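PDB 2GU1: zinc peptidase from Vibrio cholerae, which cleaves the peptide cross-links between adjacent peptidoglycan strands as a zinc-dependent DD-endopeptidase, probably making way for new glycans as the cell wall expands. Local coordinates for residues A200-P205 with V292-K297; Y246-G251 with T276-L281; A262-V267 with G302-L307; I254-H259 with D282-K287; I101-E106 with I150-Q155. One frame throughout, in Å; residues are numbered along the deposited sequence.

How the contacts relate
From the N terminus, contact 5 closes first: it pairs strands 97-106 and 147-157 across a loop that carries two helices, and it ends before the other four begin. Contact 1 then closes a long loop from 200-205 to 292-297, and contacts 2 and 4 lie within its span. Contacts 2, 3 and 4 cross one another, and contact 3 also crosses contact 1. The overlap reflects the M23 fold, whose consecutive strands 251-259, 265-269 and 274-281 are neighbours in one sheet. The backbones of contact 1 bond to loop 246-251 of contact 2, and T304 of contact 3 bonds H280 and L281. Contact 5 stands apart, its centre at least 32 Å from theirs.

Contact 1: residues A200-P205 with V292-K297; sequences AFNRYP and VKRGQK
R294 gives its NH1 to the carbonyl oxygen of A200, NH1 to O 3.1 Å, the one hydrogen bond between A200-P205 and V292-K297. The bond is bent, with 146° at the hydrogen: NH1 stands above the carbonyl plane of A200, and the oxygen is tilted from the guanidinium plane. Behind it the R294 chain runs extended from a CG anti to the backbone N (chi1 178°) and bends only at chi3. N202 crosses this arm at about a right angle and meets its aliphatic part, OD1 of N202 lying 3.5 Å from CD of R294. ND2 of N202 is modelled 3.1 Å from CG of R294, too short for ordinary packing and so doubtful. The amide and guanidinium planes differ by 28°.

R294 and G295 are the central residues of a type II beta turn from K293 to Q296. The turn is closed by Q296 N to K293 O, 3.1 Å, and tied again from K293 N to Q296 OE1, 2.8 Å. D250 accepts from R294 N, and R199 brings a like charge close to the guanidinium. The contact joins two surface loops, one between strands 189-191 and 213-215 in the Csd3 second-domain region, the other between strands 291-292 and 297-300 in the M23 peptidase region. Segment 246-251 is bound by both backbones: T248 pairs with N202, Y246 with P205, and S247 with G295 and Q296.

Contact 2: residues Y246-G251 with T276-L281; sequences YSTGDG and TRYLHL
T248, in the loop after strand 244-246, approaches T276 on strand 274-281 with their CA atoms 7.8 Å apart, too far for the backbones to pair, so the Y278 side chain reaches over to the loop backbone. T248 N donates a weak hydrogen bond to its OH, 3.4 Å with 156° at the hydrogen, and CE1 of Y278 lies 3.6 Å from Y246 O. The phenol is further fixed by T276 OG1, 2.8 Å from Y278 OH; T276 OG1 also bonds NE2 of H270. Beside this, OG1 of T248 touches CG2 of T276 at 3.4 Å. S247 turns its OG anti to the backbone N (chi1 173°) and donates to G249 O at 2.6 Å, which braces the loop. The Y278 side chain is about 8 Å from that of the zinc ligand H313, near the site but not part of the metal's coordination. Around the contact, F314 of strand 312-318 packs on both threonines, I298 of strand 297-300 on S247 and Y278, and I268 of strand 265-269 on S247 and T276.

Contact 3: residues A262-V267 with G302-L307; sequences AGNYLV and GATGRL
At the corner where the chain enters strand 265-269 of the M23 sheet, G263 and N264 meet T304 and G305 of the loop between strands 297-300 and 312-318. The central bond runs from N264 N to T304 OG1, 2.9 Å and fairly straight at 161°. T304 holds OG1 between its backbone N and carbonyl carbon (chi1 55°), and the same oxygen donates to L281 O, so it is gripped on both its accepting and its donating side. N264 crosses T304 at about a right angle and brings ND2 to 3.4 Å from CG2 of T304; that amide nitrogen also binds L281 O. A single carbonyl thus accepts from the hydroxyl of T304 and the amide nitrogen of N264.

The corner lies near the zinc site: the side chain of A262 is about 7 Å from that of the zinc ligand H313 and about 10 Å from the zinc ion. With no side chain on either G263 or G305, the two backbones come together, CA of G263 to CA of G305 3.4 Å. Both residues also have positive phi, 64° at G263. T304 OG1 is 3.5 Å from CA of G263, which continues the close fit. From the neighbouring strand 274-281, H280 ND1 holds the loop by the T304 carbonyl, and L281 O holds it by the T304 hydroxyl.

Contact 4: residues I254-H259 with D282-K287; sequences IVVRKH and DKILVK
V256 and K287 make the nearest backbone approach, CA to CA 6.7 Å, and no hydrogen bond joins strand 254-259 to segment 282-287, so the contact is van der Waals only, V256 against I284 and the backbone of 286-287. V256 carries it with both methyls. CG1, anti to the backbone N (chi1 179°), touches CD1 of I284 at 3.9 Å and CG2 of I284 at 4.1 Å, so that a single valine methyl meets two branches of the isoleucine. The two side chains pass alongside each other, running in opposed directions. CD1 of I284 continues an extended chain (chi2 176°) and also comes to 4.4 Å from O of R257. The second methyl, CG2 of V256, rests on backbone: it is 4.1 Å from C of K287 and 4.3 Å from O of V286.

Each segment holds a classic beta bulge, but against a different partner: I254 and V255 both face V267, whereas D282 and K283 both face L300. Strand 251-259 pairs with 265-269 and 291-292 in the large curled sheet of the M23 fold, and strand 283-284 pairs with 297-300 at the edge of a three-stranded one. Contact 4 joins strand 251-259 to strand 283-284 and the loop after it, near the surface. L266 of strand 265-269 touches both V256 and V286, bridging the segments, while I298 of strand 297-300 packs on V286.

Contact 5: residues I101-E106 with I150-Q155; sequences ILFSGE and ILVKQQ
I101 and V152 form a hydrogen-bonded antiparallel pair, I101 N to V152 O and V152 N to I101 O both 2.8 Å, and F103 with I150 forms the next, with L102 and L151 as the non-hydrogen-bonded pair between. In the second pair F103 N to I150 O is 2.8 Å, and I150 N bonds F103 O in return. The strand axes run at 151° to each other. The side chains of I101 and V152 leave the sheet together as neighbours, with CG2 of I101 3.7 Å from CB of V152.

F103 sits on the same face of the sheet, its CG anti to the carbonyl carbon (chi1 -69°). V152 CG2 meets the ring at its edge, 3.8 Å from CD1 of F103, while CD1 of I101 stands 3.3 Å above the ring plane over its centre, consistent with a CH-pi contact. Q154 adds its extended side chain, CD 3.9 Å from CG2 of I101. The other face has L102 against L151, CD1 to CD1 at 3.9 Å.

Farther out, K153 forms a salt bridge with E100, and S104 OG bonds D149. Strand 97-106 is outermost in the five-stranded antiparallel sheet of the Csd3 second-domain region, away from the zinc site, and strand 147-157 lies between it and strand 160-173, whose I167 and I170 touch I150. Helix 122-132 packs on the face of I150 and V152 through I128 and Q124.

Contact 1: residues A200-P205 with V292-K297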
# COMPACT_ATOMS: atom_id res chain seq x y z
N ALA A 200 15.97 -6.11 7.04
CA ALA A 200 15.60 -6.83 5.83
C ALA A 200 14.33 -7.62 6.10
O ALA A 200 13.83 -7.65 7.23
CB ALA A 200 16.73 -7.77 5.41
N PHE A 201 13.83 -8.28 5.06
CA PHE A 201 12.60 -9.05 5.17
C PHE A 201 12.87 -10.55 5.09
O PHE A 201 13.92 -10.98 4.60
CB PHE A 201 11.65 -8.71 4.02
CG PHE A 201 11.31 -7.25 3.90
CD1 PHE A 201 11.26 -6.64 2.65
CD2 PHE A 201 10.99 -6.50 5.02
CE1 PHE A 201 10.87 -5.31 2.52
CE2 PHE A 201 10.60 -5.17 4.91
CZ PHE A 201 10.54 -4.57 3.66
N ASN A 202 11.91 -11.33 5.56
CA ASN A 202 12.01 -12.77 5.43
C ASN A 202 11.37 -13.02 4.07
O ASN A 202 10.49 -12.26 3.64
CB ASN A 202 11.20 -13.49 6.52
CG ASN A 202 11.87 -13.42 7.87
OD1 ASN A 202 13.10 -13.41 7.96
ND2 ASN A 202 11.08 -13.40 8.93
N ARG A 203 11.80 -14.06 3.37
CA ARG A 203 11.23 -14.36 2.07
C ARG A 203 9.81 -14.95 2.15
O ARG A 203 8.94 -14.61 1.35
CB ARG A 203 12.14 -15.35 1.33
CG ARG A 203 11.56 -15.85 0.02
CD ARG A 203 11.56 -14.76 -1.02
NE ARG A 203 12.91 -14.48 -1.48
CZ ARG A 203 13.23 -13.49 -2.31
NH1 ARG A 203 12.29 -12.67 -2.77
NH2 ARG A 203 14.50 -13.32 -2.67
N TYR A 204 9.59 -15.82 3.14
CA TYR A 204 8.31 -16.51 3.32
C TYR A 204 7.43 -16.08 4.50
O TYR A 204 7.94 -15.79 5.58
CB TYR A 204 8.57 -18.02 3.46
CG TYR A 204 9.27 -18.62 2.26
CD1 TYR A 204 8.58 -18.88 1.08
CD2 TYR A 204 10.64 -18.89 2.30
CE1 TYR A 204 9.23 -19.40 -0.04
CE2 TYR A 204 11.30 -19.41 1.19
CZ TYR A 204 10.59 -19.66 0.03
OH TYR A 204 11.25 -20.17 -1.07
N PRO A 205 6.10 -16.03 4.29
CA PRO A 205 5.13 -15.65 5.32
C PRO A 205 4.61 -16.88 6.09
O PRO A 205 3.70 -16.75 6.92
CB PRO A 205 4.02 -14.98 4.52
CG PRO A 205 3.99 -15.84 3.27
CD PRO A 205 5.47 -16.03 2.95
N VAL A 292 4.16 -4.69 14.36
CA VAL A 292 4.58 -6.08 14.38
C VAL A 292 6.05 -6.21 14.05
O VAL A 292 6.66 -5.30 13.49
CB VAL A 292 3.75 -6.91 13.38
CG1 VAL A 292 2.28 -6.90 13.80
CG2 VAL A 292 3.90 -6.35 11.97
N LYS A 293 6.63 -7.35 14.41
CA LYS A 293 8.03 -7.62 14.16
C LYS A 293 8.15 -8.63 13.03
O LYS A 293 7.19 -9.32 12.71
CB LYS A 293 8.70 -8.19 15.42
CG LYS A 293 8.50 -7.36 16.68
CD LYS A 293 9.26 -6.04 16.63
CE LYS A 293 10.76 -6.28 16.52
NZ LYS A 293 11.27 -7.12 17.63
N ARG A 294 9.33 -8.71 12.45
CA ARG A 294 9.59 -9.66 11.38
C ARG A 294 9.43 -11.08 11.93
O ARG A 294 10.07 -11.45 12.90
CB ARG A 294 11.01 -9.47 10.85
CG ARG A 294 11.42 -10.45 9.76
CD ARG A 294 12.84 -10.15 9.30
NE ARG A 294 13.81 -10.32 10.38
CZ ARG A 294 15.08 -9.94 10.31
NH1 ARG A 294 15.55 -9.35 9.22
NH2 ARG A 294 15.90 -10.17 11.34
N GLY A 295 8.57 -11.88 11.30
CA GLY A 295 8.38 -13.25 11.75
C GLY A 295 7.28 -13.44 12.77
O GLY A 295 6.97 -14.57 13.17
N GLN A 296 6.69 -12.34 13.22
CA GLN A 296 5.61 -12.40 14.20
C GLN A 296 4.35 -13.00 13.60
O GLN A 296 4.01 -12.74 12.44
CB GLN A 296 5.31 -10.99 14.72
CG GLN A 296 4.38 -10.96 15.91
CD GLN A 296 4.06 -9.54 16.35
OE1 GLN A 296 4.88 -8.64 16.22
NE2 GLN A 296 2.86 -9.35 16.89
N LYS A 297 3.65 -13.82 14.38
CA LYS A 297 2.41 -14.43 13.91
C LYS A 297 1.36 -13.33 13.86
O LYS A 297 1.17 -12.60 14.83
CB LYS A 297 1.96 -15.56 14.85
CG LYS A 297 0.63 -16.18 14.44
CD LYS A 297 0.50 -17.64 14.88
CE LYS A 297 0.45 -17.78 16.39
NZ LYS A 297 0.24 -19.21 16.79

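Contact 2: residues Y246-G251 with T276-L281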
# COMPACT_ATOMS: atom_id res chain seq x y z
N TYR A 246 2.87 -15.41 9.13
CA TYR A 246 3.74 -14.45 9.79
C TYR A 246 4.09 -13.27 8.89
O TYR A 246 4.14 -13.41 7.67
CB TYR A 246 5.06 -15.12 10.18
CG TYR A 246 4.88 -16.43 10.91
CD1 TYR A 246 4.75 -16.46 12.30
CD2 TYR A 246 4.86 -17.63 10.21
CE1 TYR A 246 4.60 -17.67 12.97
CE2 TYR A 246 4.71 -18.85 10.88
CZ TYR A 246 4.58 -18.86 12.25
OH TYR A 246 4.46 -20.06 12.91
N SER A 247 4.35 -12.12 9.51
CA SER A 247 4.74 -10.93 8.76
C SER A 247 6.16 -11.16 8.27
O SER A 247 6.99 -11.69 9.01
CB SER A 247 4.71 -9.68 9.65
OG SER A 247 5.25 -8.56 8.95
N THR A 248 6.43 -10.78 7.03
CA THR A 248 7.76 -10.95 6.47
C THR A 248 8.67 -9.79 6.85
O THR A 248 9.83 -9.73 6.44
CB THR A 248 7.69 -11.08 4.95
OG1 THR A 248 6.86 -10.03 4.42
CG2 THR A 248 7.10 -12.43 4.55
N GLY A 249 8.16 -8.86 7.65
CA GLY A 249 8.98 -7.73 8.06
C GLY A 249 8.41 -6.89 9.18
O GLY A 249 7.23 -6.99 9.52
N ASP A 250 9.27 -6.05 9.77
CA ASP A 250 8.82 -5.16 10.83
C ASP A 250 7.86 -4.19 10.17
O ASP A 250 8.02 -3.85 9.00
CB ASP A 250 10.00 -4.38 11.43
CG ASP A 250 11.09 -5.29 11.98
OD1 ASP A 250 10.76 -6.32 12.61
OD2 ASP A 250 12.28 -4.97 11.80
N GLY A 251 6.85 -3.74 10.91
CA GLY A 251 5.91 -2.80 10.33
C GLY A 251 4.69 -2.53 11.17
O GLY A 251 4.64 -2.88 12.35
N THR A 276 2.89 -5.43 2.55
CA THR A 276 2.62 -6.84 2.24
C THR A 276 1.14 -7.07 2.55
O THR A 276 0.60 -6.46 3.48
CB THR A 276 3.46 -7.80 3.11
OG1 THR A 276 3.36 -7.44 4.49
CG2 THR A 276 4.92 -7.78 2.67
N ARG A 277 0.50 -7.91 1.75
CA ARG A 277 -0.91 -8.25 1.93
C ARG A 277 -1.07 -9.74 2.16
O ARG A 277 -0.32 -10.54 1.58
CB ARG A 277 -1.72 -7.89 0.68
CG ARG A 277 -1.75 -6.43 0.33
CD ARG A 277 -2.54 -6.29 -0.95
NE ARG A 277 -2.87 -4.90 -1.24
CZ ARG A 277 -3.29 -4.48 -2.43
NH1 ARG A 277 -3.40 -5.35 -3.42
NH2 ARG A 277 -3.59 -3.20 -2.61
N TYR A 278 -2.05 -10.10 2.99
CA TYR A 278 -2.31 -11.50 3.32
C TYR A 278 -3.83 -11.72 3.16
O TYR A 278 -4.62 -11.16 3.92
CB TYR A 278 -1.87 -11.77 4.78
CG TYR A 278 -0.47 -11.28 5.11
CD1 TYR A 278 0.61 -12.17 5.15
CD2 TYR A 278 -0.21 -9.93 5.33
CE1 TYR A 278 1.91 -11.72 5.39
CE2 TYR A 278 1.09 -9.47 5.57
CZ TYR A 278 2.14 -10.36 5.60
OH TYR A 278 3.42 -9.89 5.77
N LEU A 279 -4.22 -12.54 2.19
CA LEU A 279 -5.64 -12.78 1.92
C LEU A 279 -6.20 -14.16 2.24
O LEU A 279 -5.45 -15.13 2.45
CB LEU A 279 -5.95 -12.48 0.46
CG LEU A 279 -5.95 -11.04 -0.05
CD1 LEU A 279 -4.62 -10.37 0.24
CD2 LEU A 279 -6.25 -11.06 -1.56
N HIS A 280 -7.53 -14.23 2.27
CA HIS A 280 -8.28 -15.45 2.53
C HIS A 280 -8.05 -16.05 3.91
O HIS A 280 -8.31 -17.23 4.15
CB HIS A 280 -7.95 -16.49 1.46
CG HIS A 280 -8.11 -15.98 0.06
ND1 HIS A 280 -9.31 -15.53 -0.44
CD2 HIS A 280 -7.22 -15.84 -0.95
CE1 HIS A 280 -9.16 -15.13 -1.69
NE2 HIS A 280 -7.89 -15.31 -2.02
N LEU A 281 -7.57 -15.22 4.84
CA LEU A 281 -7.30 -15.68 6.19
C LEU A 281 -8.52 -16.24 6.91
O LEU A 281 -9.64 -15.75 6.75
CB LEU A 281 -6.70 -14.52 6.99
CG LEU A 281 -5.43 -13.88 6.43
CD1 LEU A 281 -5.09 -12.63 7.22
CD2 LEU A 281 -4.26 -14.88 6.49

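Contact 3: residues A262-V267 with G302-L307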
# COMPACT_ATOMS: atom_id res chain seq x y z
N ALA A 262 -11.88 -11.36 -1.38
CA ALA A 262 -10.53 -11.56 -0.86
C ALA A 262 -10.63 -12.18 0.53
O ALA A 262 -9.61 -12.54 1.13
CB ALA A 262 -9.78 -10.25 -0.81
N GLY A 263 -11.85 -12.32 1.03
CA GLY A 263 -12.08 -12.88 2.35
C GLY A 263 -11.45 -11.98 3.39
O GLY A 263 -11.33 -10.77 3.17
N ASN A 264 -11.07 -12.55 4.53
CA ASN A 264 -10.41 -11.78 5.58
C ASN A 264 -8.99 -11.47 5.10
O ASN A 264 -8.27 -12.38 4.67
CB ASN A 264 -10.33 -12.57 6.88
CG ASN A 264 -11.69 -12.85 7.48
OD1 ASN A 264 -12.46 -11.93 7.74
ND2 ASN A 264 -12.00 -14.12 7.70
N TYR A 265 -8.59 -10.21 5.14
CA TYR A 265 -7.24 -9.89 4.70
C TYR A 265 -6.60 -8.80 5.53
O TYR A 265 -7.28 -8.05 6.25
CB TYR A 265 -7.21 -9.57 3.19
CG TYR A 265 -7.62 -8.17 2.77
CD1 TYR A 265 -6.68 -7.14 2.70
CD2 TYR A 265 -8.93 -7.90 2.37
CE1 TYR A 265 -7.04 -5.87 2.23
CE2 TYR A 265 -9.30 -6.64 1.90
CZ TYR A 265 -8.35 -5.63 1.82
OH TYR A 265 -8.70 -4.40 1.29
N LEU A 266 -5.29 -8.74 5.44
CA LEU A 266 -4.52 -7.81 6.23
C LEU A 266 -3.46 -7.15 5.36
O LEU A 266 -2.98 -7.75 4.39
CB LEU A 266 -3.84 -8.60 7.36
CG LEU A 266 -3.35 -8.03 8.69
CD1 LEU A 266 -4.52 -7.48 9.49
CD2 LEU A 266 -2.68 -9.16 9.46
N VAL A 267 -3.08 -5.93 5.71
CA VAL A 267 -2.04 -5.22 4.98
C VAL A 267 -1.12 -4.59 6.01
O VAL A 267 -1.58 -3.94 6.96
CB VAL A 267 -2.62 -4.09 4.09
CG1 VAL A 267 -1.46 -3.34 3.42
CG2 VAL A 267 -3.56 -4.69 3.03
N GLY A 302 -6.53 -19.41 5.78
CA GLY A 302 -7.88 -19.90 5.69
C GLY A 302 -8.34 -20.14 4.27
O GLY A 302 -7.53 -20.40 3.38
N ALA A 303 -9.65 -20.06 4.08
CA ALA A 303 -10.27 -20.25 2.79
C ALA A 303 -11.47 -19.30 2.69
O ALA A 303 -12.48 -19.65 2.11
CB ALA A 303 -10.74 -21.68 2.66
N THR A 304 -11.35 -18.12 3.29
CA THR A 304 -12.45 -17.14 3.24
C THR A 304 -12.41 -16.39 1.91
O THR A 304 -11.37 -16.33 1.24
CB THR A 304 -12.41 -16.12 4.41
OG1 THR A 304 -11.13 -15.46 4.45
CG2 THR A 304 -12.68 -16.81 5.75
N GLY A 305 -13.55 -15.83 1.52
CA GLY A 305 -13.62 -15.11 0.27
C GLY A 305 -13.95 -16.07 -0.85
O GLY A 305 -14.60 -17.10 -0.61
N ARG A 306 -13.50 -15.75 -2.05
CA ARG A 306 -13.74 -16.58 -3.23
C ARG A 306 -12.47 -17.29 -3.70
O ARG A 306 -11.47 -16.66 -4.03
CB ARG A 306 -14.28 -15.70 -4.37
CG ARG A 306 -14.27 -16.37 -5.74
CD ARG A 306 -15.11 -17.64 -5.75
NE ARG A 306 -16.52 -17.37 -5.49
CZ ARG A 306 -17.32 -16.65 -6.28
NH1 ARG A 306 -16.84 -16.11 -7.39
NH2 ARG A 306 -18.59 -16.46 -5.95
N LEU A 307 -12.53 -18.62 -3.72
CA LEU A 307 -11.39 -19.43 -4.14
C LEU A 307 -11.77 -20.87 -4.46
O LEU A 307 -12.84 -21.35 -4.05
CB LEU A 307 -10.30 -19.40 -3.06
CG LEU A 307 -10.77 -19.39 -1.59
CD1 LEU A 307 -11.67 -20.58 -1.30
CD2 LEU A 307 -9.55 -19.40 -0.68

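Contact 4: residues I254-H259 with D282-K287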
# COMPACT_ATOMS: atom_id res chain seq x y z
N ILE A 254 -1.94 -1.64 8.84
CA ILE A 254 -2.67 -0.47 8.38
C ILE A 254 -4.06 -0.81 7.87
O ILE A 254 -4.92 0.06 7.78
CB ILE A 254 -1.90 0.26 7.26
CG1 ILE A 254 -1.64 -0.68 6.08
CG2 ILE A 254 -0.57 0.79 7.80
CD1 ILE A 254 -0.89 -0.02 4.93
N VAL A 255 -4.29 -2.09 7.55
CA VAL A 255 -5.59 -2.52 7.06
C VAL A 255 -6.00 -3.88 7.60
O VAL A 255 -5.20 -4.82 7.63
CB VAL A 255 -5.61 -2.60 5.52
CG1 VAL A 255 -6.96 -3.06 5.03
CG2 VAL A 255 -5.26 -1.24 4.93
N VAL A 256 -7.25 -3.99 8.02
CA VAL A 256 -7.82 -5.22 8.56
C VAL A 256 -9.26 -5.26 8.07
O VAL A 256 -10.13 -4.61 8.65
CB VAL A 256 -7.84 -5.21 10.11
CG1 VAL A 256 -8.46 -6.50 10.64
CG2 VAL A 256 -6.44 -5.05 10.64
N ARG A 257 -9.51 -6.02 7.00
CA ARG A 257 -10.85 -6.09 6.43
C ARG A 257 -11.38 -7.48 6.12
O ARG A 257 -10.63 -8.46 6.05
CB ARG A 257 -10.92 -5.30 5.12
CG ARG A 257 -10.57 -3.84 5.22
CD ARG A 257 -11.15 -3.09 4.03
NE ARG A 257 -10.60 -1.75 3.91
CZ ARG A 257 -10.62 -0.84 4.88
NH1 ARG A 257 -11.16 -1.13 6.06
NH2 ARG A 257 -10.08 0.36 4.68
N LYS A 258 -12.70 -7.53 5.93
CA LYS A 258 -13.39 -8.75 5.56
C LYS A 258 -13.98 -8.41 4.19
O LYS A 258 -14.95 -7.67 4.09
CB LYS A 258 -14.52 -9.08 6.54
CG LYS A 258 -15.03 -10.52 6.42
CD LYS A 258 -15.49 -10.85 5.01
CE LYS A 258 -15.33 -12.34 4.69
NZ LYS A 258 -15.69 -12.67 3.28
N HIS A 259 -13.37 -8.96 3.14
CA HIS A 259 -13.79 -8.70 1.77
C HIS A 259 -14.59 -9.88 1.23
O HIS A 259 -14.24 -11.04 1.46
CB HIS A 259 -12.55 -8.43 0.93
CG HIS A 259 -12.83 -7.91 -0.44
ND1 HIS A 259 -13.26 -8.71 -1.48
CD2 HIS A 259 -12.69 -6.66 -0.96
CE1 HIS A 259 -13.38 -7.98 -2.58
NE2 HIS A 259 -13.03 -6.74 -2.29
N ASP A 282 -8.30 -17.28 7.71
CA ASP A 282 -9.40 -17.86 8.48
C ASP A 282 -9.62 -16.98 9.71
O ASP A 282 -10.75 -16.78 10.15
CB ASP A 282 -9.05 -19.28 8.95
CG ASP A 282 -10.20 -19.91 9.72
OD1 ASP A 282 -11.26 -20.14 9.11
OD2 ASP A 282 -10.05 -20.17 10.93
N LYS A 283 -8.53 -16.43 10.22
CA LYS A 283 -8.57 -15.58 11.41
C LYS A 283 -7.42 -14.57 11.42
O LYS A 283 -6.30 -14.90 11.04
CB LYS A 283 -8.47 -16.46 12.67
CG LYS A 283 -8.57 -15.71 13.99
CD LYS A 283 -9.97 -15.16 14.20
CE LYS A 283 -10.13 -14.55 15.59
NZ LYS A 283 -11.53 -14.07 15.83
N ILE A 284 -7.70 -13.34 11.87
CA ILE A 284 -6.68 -12.29 11.95
C ILE A 284 -6.38 -12.07 13.44
O ILE A 284 -7.29 -11.85 14.23
CB ILE A 284 -7.18 -10.97 11.30
CG1 ILE A 284 -7.19 -11.13 9.77
CG2 ILE A 284 -6.29 -9.78 11.71
CD1 ILE A 284 -7.76 -9.95 9.00
N LEU A 285 -5.10 -12.14 13.81
CA LEU A 285 -4.69 -12.00 15.20
C LEU A 285 -4.12 -10.65 15.62
O LEU A 285 -3.60 -10.50 16.73
CB LEU A 285 -3.67 -13.09 15.54
CG LEU A 285 -4.14 -14.54 15.43
CD1 LEU A 285 -2.95 -15.47 15.61
CD2 LEU A 285 -5.22 -14.83 16.48
N VAL A 286 -4.22 -9.66 14.74
CA VAL A 286 -3.70 -8.33 15.04
C VAL A 286 -4.76 -7.29 14.69
O VAL A 286 -5.77 -7.61 14.07
CB VAL A 286 -2.41 -8.03 14.24
CG1 VAL A 286 -1.25 -8.86 14.77
CG2 VAL A 286 -2.63 -8.33 12.77
N LYS A 287 -4.53 -6.05 15.10
CA LYS A 287 -5.48 -4.98 14.81
C LYS A 287 -4.80 -3.77 14.19
O LYS A 287 -3.57 -3.65 14.24
CB LYS A 287 -6.19 -4.56 16.10
CG LYS A 287 -7.25 -3.49 15.88
CD LYS A 287 -7.89 -3.03 17.18
CE LYS A 287 -8.92 -1.95 16.92
NZ LYS A 287 -8.31 -0.77 16.23

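Contact 5: residues I101-E106 with I150-Q155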
# COMPACT_ATOMS: atom_id res chain seq x y z
N ILE A 101 12.40 19.40 -3.01
CA ILE A 101 12.14 20.43 -2.03
C ILE A 101 12.92 20.09 -0.76
O ILE A 101 12.96 18.94 -0.30
CB ILE A 101 10.62 20.56 -1.76
CG1 ILE A 101 10.33 21.80 -0.90
CG2 ILE A 101 10.09 19.30 -1.13
CD1 ILE A 101 10.75 21.68 0.54
N LEU A 102 13.56 21.11 -0.20
CA LEU A 102 14.37 20.93 0.99
C LEU A 102 13.67 21.51 2.22
O LEU A 102 13.39 22.71 2.27
CB LEU A 102 15.71 21.61 0.76
CG LEU A 102 16.94 21.15 1.54
CD1 LEU A 102 17.21 19.67 1.27
CD2 LEU A 102 18.13 22.01 1.12
N PHE A 103 13.38 20.67 3.20
CA PHE A 103 12.75 21.14 4.42
C PHE A 103 13.84 21.22 5.48
O PHE A 103 14.32 20.20 5.98
CB PHE A 103 11.65 20.18 4.88
CG PHE A 103 10.44 20.17 3.98
CD1 PHE A 103 10.30 19.21 2.99
CD2 PHE A 103 9.43 21.11 4.14
CE1 PHE A 103 9.17 19.18 2.16
CE2 PHE A 103 8.30 21.10 3.33
CZ PHE A 103 8.17 20.13 2.33
N SER A 104 14.24 22.44 5.80
CA SER A 104 15.29 22.66 6.79
C SER A 104 14.81 23.49 7.97
O SER A 104 13.99 24.40 7.81
CB SER A 104 16.48 23.36 6.12
OG SER A 104 16.86 22.70 4.93
N GLY A 105 15.32 23.18 9.15
CA GLY A 105 14.93 23.90 10.35
C GLY A 105 15.97 23.77 11.43
O GLY A 105 16.98 23.09 11.26
N GLU A 106 15.72 24.42 12.56
CA GLU A 106 16.65 24.38 13.68
C GLU A 106 15.88 23.89 14.90
O GLU A 106 14.67 24.06 14.97
CB GLU A 106 17.21 25.78 13.93
CG GLU A 106 18.29 25.87 14.99
CD GLU A 106 18.75 27.31 15.19
OE1 GLU A 106 18.27 28.19 14.45
OE2 GLU A 106 19.58 27.56 16.08
N ILE A 150 15.88 17.95 5.17
CA ILE A 150 15.19 16.81 4.60
C ILE A 150 14.95 17.04 3.11
O ILE A 150 14.30 18.02 2.73
CB ILE A 150 13.81 16.62 5.25
CG1 ILE A 150 13.94 16.68 6.78
CG2 ILE A 150 13.19 15.29 4.80
CD1 ILE A 150 14.88 15.61 7.37
N LEU A 151 15.47 16.16 2.26
CA LEU A 151 15.26 16.31 0.82
C LEU A 151 14.07 15.45 0.40
O LEU A 151 14.08 14.23 0.57
CB LEU A 151 16.50 15.89 0.02
CG LEU A 151 16.30 16.06 -1.49
CD1 LEU A 151 16.24 17.55 -1.81
CD2 LEU A 151 17.43 15.40 -2.28
N VAL A 152 13.03 16.10 -0.13
CA VAL A 152 11.83 15.41 -0.57
C VAL A 152 11.59 15.62 -2.07
O VAL A 152 11.93 16.67 -2.62
CB VAL A 152 10.58 15.92 0.21
CG1 VAL A 152 9.31 15.25 -0.29
CG2 VAL A 152 10.76 15.68 1.70
N LYS A 153 11.02 14.61 -2.71
CA LYS A 153 10.68 14.69 -4.12
C LYS A 153 9.17 14.79 -4.14
O LYS A 153 8.48 13.99 -3.51
CB LYS A 153 11.11 13.42 -4.86
CG LYS A 153 12.58 13.40 -5.25
CD LYS A 153 12.88 12.23 -6.18
CE LYS A 153 14.26 12.38 -6.80
NZ LYS A 153 14.36 13.62 -7.62
N GLN A 154 8.65 15.80 -4.84
CA GLN A 154 7.21 16.00 -4.94
C GLN A 154 6.78 15.88 -6.39
O GLN A 154 7.36 16.51 -7.26
CB GLN A 154 6.82 17.38 -4.41
CG GLN A 154 6.79 17.50 -2.90
CD GLN A 154 6.46 18.91 -2.45
OE1 GLN A 154 6.04 19.13 -1.31
NE2 GLN A 154 6.66 19.88 -3.34
N GLN A 155 5.74 15.09 -6.64
CA GLN A 155 5.26 14.92 -8.00
C GLN A 155 4.22 15.97 -8.32
O GLN A 155 3.33 16.26 -7.51
CB GLN A 155 4.68 13.52 -8.18
CG GLN A 155 4.14 13.23 -9.58
CD GLN A 155 3.60 11.82 -9.70
OE1 GLN A 155 2.95 11.32 -8.78
NE2 GLN A 155 3.85 11.17 -10.83